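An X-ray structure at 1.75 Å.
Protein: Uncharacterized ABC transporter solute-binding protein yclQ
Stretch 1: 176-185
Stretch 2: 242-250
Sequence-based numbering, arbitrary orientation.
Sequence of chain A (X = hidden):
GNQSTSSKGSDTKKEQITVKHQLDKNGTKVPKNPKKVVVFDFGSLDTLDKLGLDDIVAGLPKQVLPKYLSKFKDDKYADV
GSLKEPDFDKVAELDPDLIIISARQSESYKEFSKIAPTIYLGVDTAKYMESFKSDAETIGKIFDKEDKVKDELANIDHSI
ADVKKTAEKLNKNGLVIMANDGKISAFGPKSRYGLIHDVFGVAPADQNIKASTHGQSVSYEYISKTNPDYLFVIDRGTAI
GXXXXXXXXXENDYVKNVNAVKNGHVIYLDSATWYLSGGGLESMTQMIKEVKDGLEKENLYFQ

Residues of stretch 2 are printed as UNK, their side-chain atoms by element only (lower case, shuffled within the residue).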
# COMPACT_ATOMS: atom_id res chain seq x y z
N VAL A 176 13.63 7.45 2.48
CA VAL A 176 12.93 6.42 1.70
C VAL A 176 13.17 6.63 0.22
O VAL A 176 12.90 7.71 -0.32
CB VAL A 176 11.40 6.48 1.96
CG1 VAL A 176 10.68 5.34 1.22
CG2 VAL A 176 11.11 6.39 3.47
N ILE A 177 13.67 5.60 -0.46
CA ILE A 177 13.93 5.70 -1.91
C ILE A 177 13.32 4.54 -2.65
O ILE A 177 13.18 3.45 -2.10
CB ILE A 177 15.42 5.76 -2.28
CG1 ILE A 177 16.19 4.53 -1.76
CG2 ILE A 177 16.05 7.10 -1.81
CD1 ILE A 177 17.61 4.42 -2.25
N MSE A 178 13.00 4.76 -3.92
CA MSE A 178 12.60 3.68 -4.80
C MSE A 178 13.57 3.63 -5.97
O MSE A 178 13.93 4.67 -6.55
CB MSE A 178 11.14 3.85 -5.26
CG MSE A 178 10.70 2.75 -6.20
SE MSE A 178 8.78 2.96 -6.58
CE MSE A 178 8.97 4.42 -7.80
N ALA A 179 14.05 2.42 -6.26
CA ALA A 179 14.93 2.18 -7.40
C ALA A 179 14.12 1.65 -8.57
O ALA A 179 13.26 0.81 -8.40
CB ALA A 179 16.01 1.19 -7.03
N ASN A 180 14.44 2.12 -9.78
CA ASN A 180 13.68 1.71 -10.94
C ASN A 180 14.62 1.72 -12.12
O ASN A 180 14.92 2.78 -12.68
CB ASN A 180 12.49 2.62 -11.16
CG ASN A 180 11.63 2.19 -12.33
OD1 ASN A 180 11.26 1.02 -12.45
ND2 ASN A 180 11.31 3.14 -13.20
N ASP A 181 15.13 0.54 -12.45
CA ASP A 181 16.05 0.39 -13.55
C ASP A 181 17.22 1.36 -13.34
O ASP A 181 17.64 2.05 -14.27
CB ASP A 181 15.35 0.70 -14.86
CG ASP A 181 16.13 0.22 -16.07
OD1 ASP A 181 17.13 -0.52 -15.88
OD2 ASP A 181 15.75 0.59 -17.20
N GLY A 182 17.70 1.41 -12.11
CA GLY A 182 18.88 2.20 -11.80
C GLY A 182 18.61 3.65 -11.42
O GLY A 182 19.47 4.30 -10.83
N LYS A 183 17.44 4.18 -11.79
CA LYS A 183 17.07 5.54 -11.40
C LYS A 183 16.50 5.52 -9.97
O LYS A 183 15.77 4.60 -9.59
CB LYS A 183 16.05 6.15 -12.35
CG LYS A 183 16.62 6.69 -13.68
CD LYS A 183 17.95 6.06 -14.03
CE LYS A 183 18.36 6.37 -15.47
NZ LYS A 183 19.36 5.39 -15.98
N ILE A 184 16.81 6.55 -9.20
CA ILE A 184 16.35 6.61 -7.81
C ILE A 184 15.37 7.75 -7.64
O ILE A 184 15.55 8.82 -8.21
CB ILE A 184 17.55 6.92 -6.89
CG1 ILE A 184 18.69 5.95 -7.16
CG2 ILE A 184 17.12 6.88 -5.43
CD1 ILE A 184 20.04 6.48 -6.66
N SER A 185 14.31 7.54 -6.86
CA SER A 185 13.46 8.65 -6.48
C SER A 185 13.23 8.64 -4.98
O SER A 185 13.24 7.58 -4.37
CB SER A 185 12.15 8.62 -7.25
OG SER A 185 11.53 7.36 -7.09
N UNK A 242 10.50 -6.80 -13.44
CA UNK A 242 11.57 -6.34 -14.30
C UNK A 242 12.86 -6.48 -13.51
O UNK A 242 12.83 -6.93 -12.35
o UNK A 242 11.39 -5.50 -17.61
o UNK A 242 9.41 -6.42 -17.32
c UNK A 242 11.32 -4.91 -14.76
c UNK A 242 10.13 -4.79 -15.70
c UNK A 242 10.32 -5.63 -16.97
N UNK A 243 13.98 -6.10 -14.08
CA UNK A 243 15.23 -6.27 -13.35
C UNK A 243 15.28 -5.40 -12.09
O UNK A 243 14.75 -4.28 -12.07
c UNK A 243 16.46 -6.04 -14.24
c UNK A 243 16.47 -7.06 -15.36
o UNK A 243 16.40 -4.73 -14.80
N UNK A 244 15.90 -5.94 -11.04
CA UNK A 244 16.14 -5.21 -9.80
C UNK A 244 17.33 -4.28 -9.96
O UNK A 244 18.23 -4.54 -10.75
c UNK A 244 16.43 -6.20 -8.68
o UNK A 244 15.48 -7.25 -8.71
N UNK A 245 17.35 -3.18 -9.21
CA UNK A 245 18.52 -2.30 -9.32
C UNK A 245 18.90 -1.72 -7.97
O UNK A 245 19.56 -0.67 -7.88
o UNK A 245 17.16 -0.43 -10.08
c UNK A 245 18.31 -1.20 -10.36
N UNK A 246 18.53 -2.42 -6.92
CA UNK A 246 18.86 -1.97 -5.57
C UNK A 246 20.35 -2.04 -5.24
O UNK A 246 20.92 -1.10 -4.67
o UNK A 246 16.70 -2.46 -4.69
c UNK A 246 18.55 -2.45 -3.15
c UNK A 246 18.08 -2.78 -4.55
N UNK A 247 20.99 -3.15 -5.59
CA UNK A 247 22.40 -3.34 -5.23
C UNK A 247 23.32 -2.34 -5.92
O UNK A 247 24.32 -1.89 -5.34
c UNK A 247 22.91 -7.17 -4.83
c UNK A 247 22.85 -4.77 -5.55
c UNK A 247 22.21 -5.83 -4.67
n UNK A 247 25.16 -8.30 -4.76
c UNK A 247 24.43 -7.00 -4.76
N UNK A 248 23.01 -2.00 -7.16
CA UNK A 248 23.87 -1.05 -7.85
C UNK A 248 23.74 0.29 -7.17
O UNK A 248 24.65 1.11 -7.25
n UNK A 248 21.56 -1.64 -11.52
c UNK A 248 23.54 -0.95 -9.34
c UNK A 248 22.27 -0.19 -9.69
c UNK A 248 21.86 -0.39 -11.15
o UNK A 248 21.84 0.55 -11.95
N UNK A 249 22.61 0.53 -6.49
CA UNK A 249 22.50 1.77 -5.76
C UNK A 249 23.22 1.67 -4.42
O UNK A 249 24.10 2.46 -4.12
c UNK A 249 21.05 2.21 -5.49
c UNK A 249 21.06 3.50 -4.63
c UNK A 249 20.29 2.42 -6.81
N UNK A 250 22.83 0.70 -3.60
CA UNK A 250 23.21 0.79 -2.19
C UNK A 250 24.60 0.28 -1.93
O UNK A 250 25.23 0.64 -0.94
c UNK A 250 22.24 -1.42 -1.54
c UNK A 250 22.21 0.07 -1.27
c UNK A 250 20.81 0.65 -1.45
O HOH W 1 14.82 -1.79 -10.62
O HOH W 2 17.70 -2.84 -13.67

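Position 242 carries three carbons in a row, the third bearing two oxygens: a carboxylate on a two-carbon stem, hence Glu 242. It is exposed and makes no contact with stretch 1, a fitting place for a charged group.

At position 243 the first side-chain carbon bears one oxygen and one carbon. Such branching at CB identifies Thr 243. Its OG1 lies 4.4 Å from Asp 181 OD1, too far for a direct bond, and water 2 spans the gap, 2.6 Å from Thr 243 OG1 and 3.3 Å from Asp 181 OD1, to which it donates.

Position 244 has one carbon and one oxygen, so it is Ser 244. Its CB points away from stretch 1, and its hydroxyl is hydrogen-bonded elsewhere in the structure.

Position 245 has the same two atoms, but they are buried against the turn of the hairpin, and the oxygen accepts a hydrogen bond from Gly 182 N. This is Ser 245. With chi1 in the p well, OG sits 2.8 Å from Gly 182 N and 3.6 Å from Ala 179 CB; a side chain this short suits the close approach of the backbones, whose CA atoms at Gly 182 and Ser 245 are 5.2 Å apart. Its OG also donates to water 1 at 2.8 Å.

Position 246 again has a carbon bearing one oxygen and one carbon: Thr 246. Its OG1, 4.4 Å from Ala 179 CB, is hydrogen-bonded elsewhere, while its carbonyl O accepts a hydrogen bond from the backbone N of position 250 at 2.8 Å.

Position 247 shows four carbons in a row ending in nitrogen, which is Lys 247, exposed and out of reach of stretch 1.

Position 248 has three carbons, the third carrying one oxygen and one nitrogen, the amide of Gln 248. Its OE1 comes 3.4 Å from Gly 182 CA; a CB on that glycine would clash with it.

Position 249 is a carbon bearing two carbons, all apolar and directed toward the strands: Val 249. Its CG1 lies 3.7 Å from Ile 184 CD1 and 4.3 Å from Ile 177 CD1, so a compact branched side chain suits this buried site.

Position 250 has the same three-carbon fork, Val 250, buried but pointing sideways.

The contact thus joins an apolar patch, centred on Val 249, to a polar latch at the type I' turn. There Ser 245 receives Gly 182 N directly, while water 1 accepts from Asp 181 N at 3.0 Å and donates to Thr 243 O at 2.9 Å.

Stretch 2 (242-250) ETSSTKQVV
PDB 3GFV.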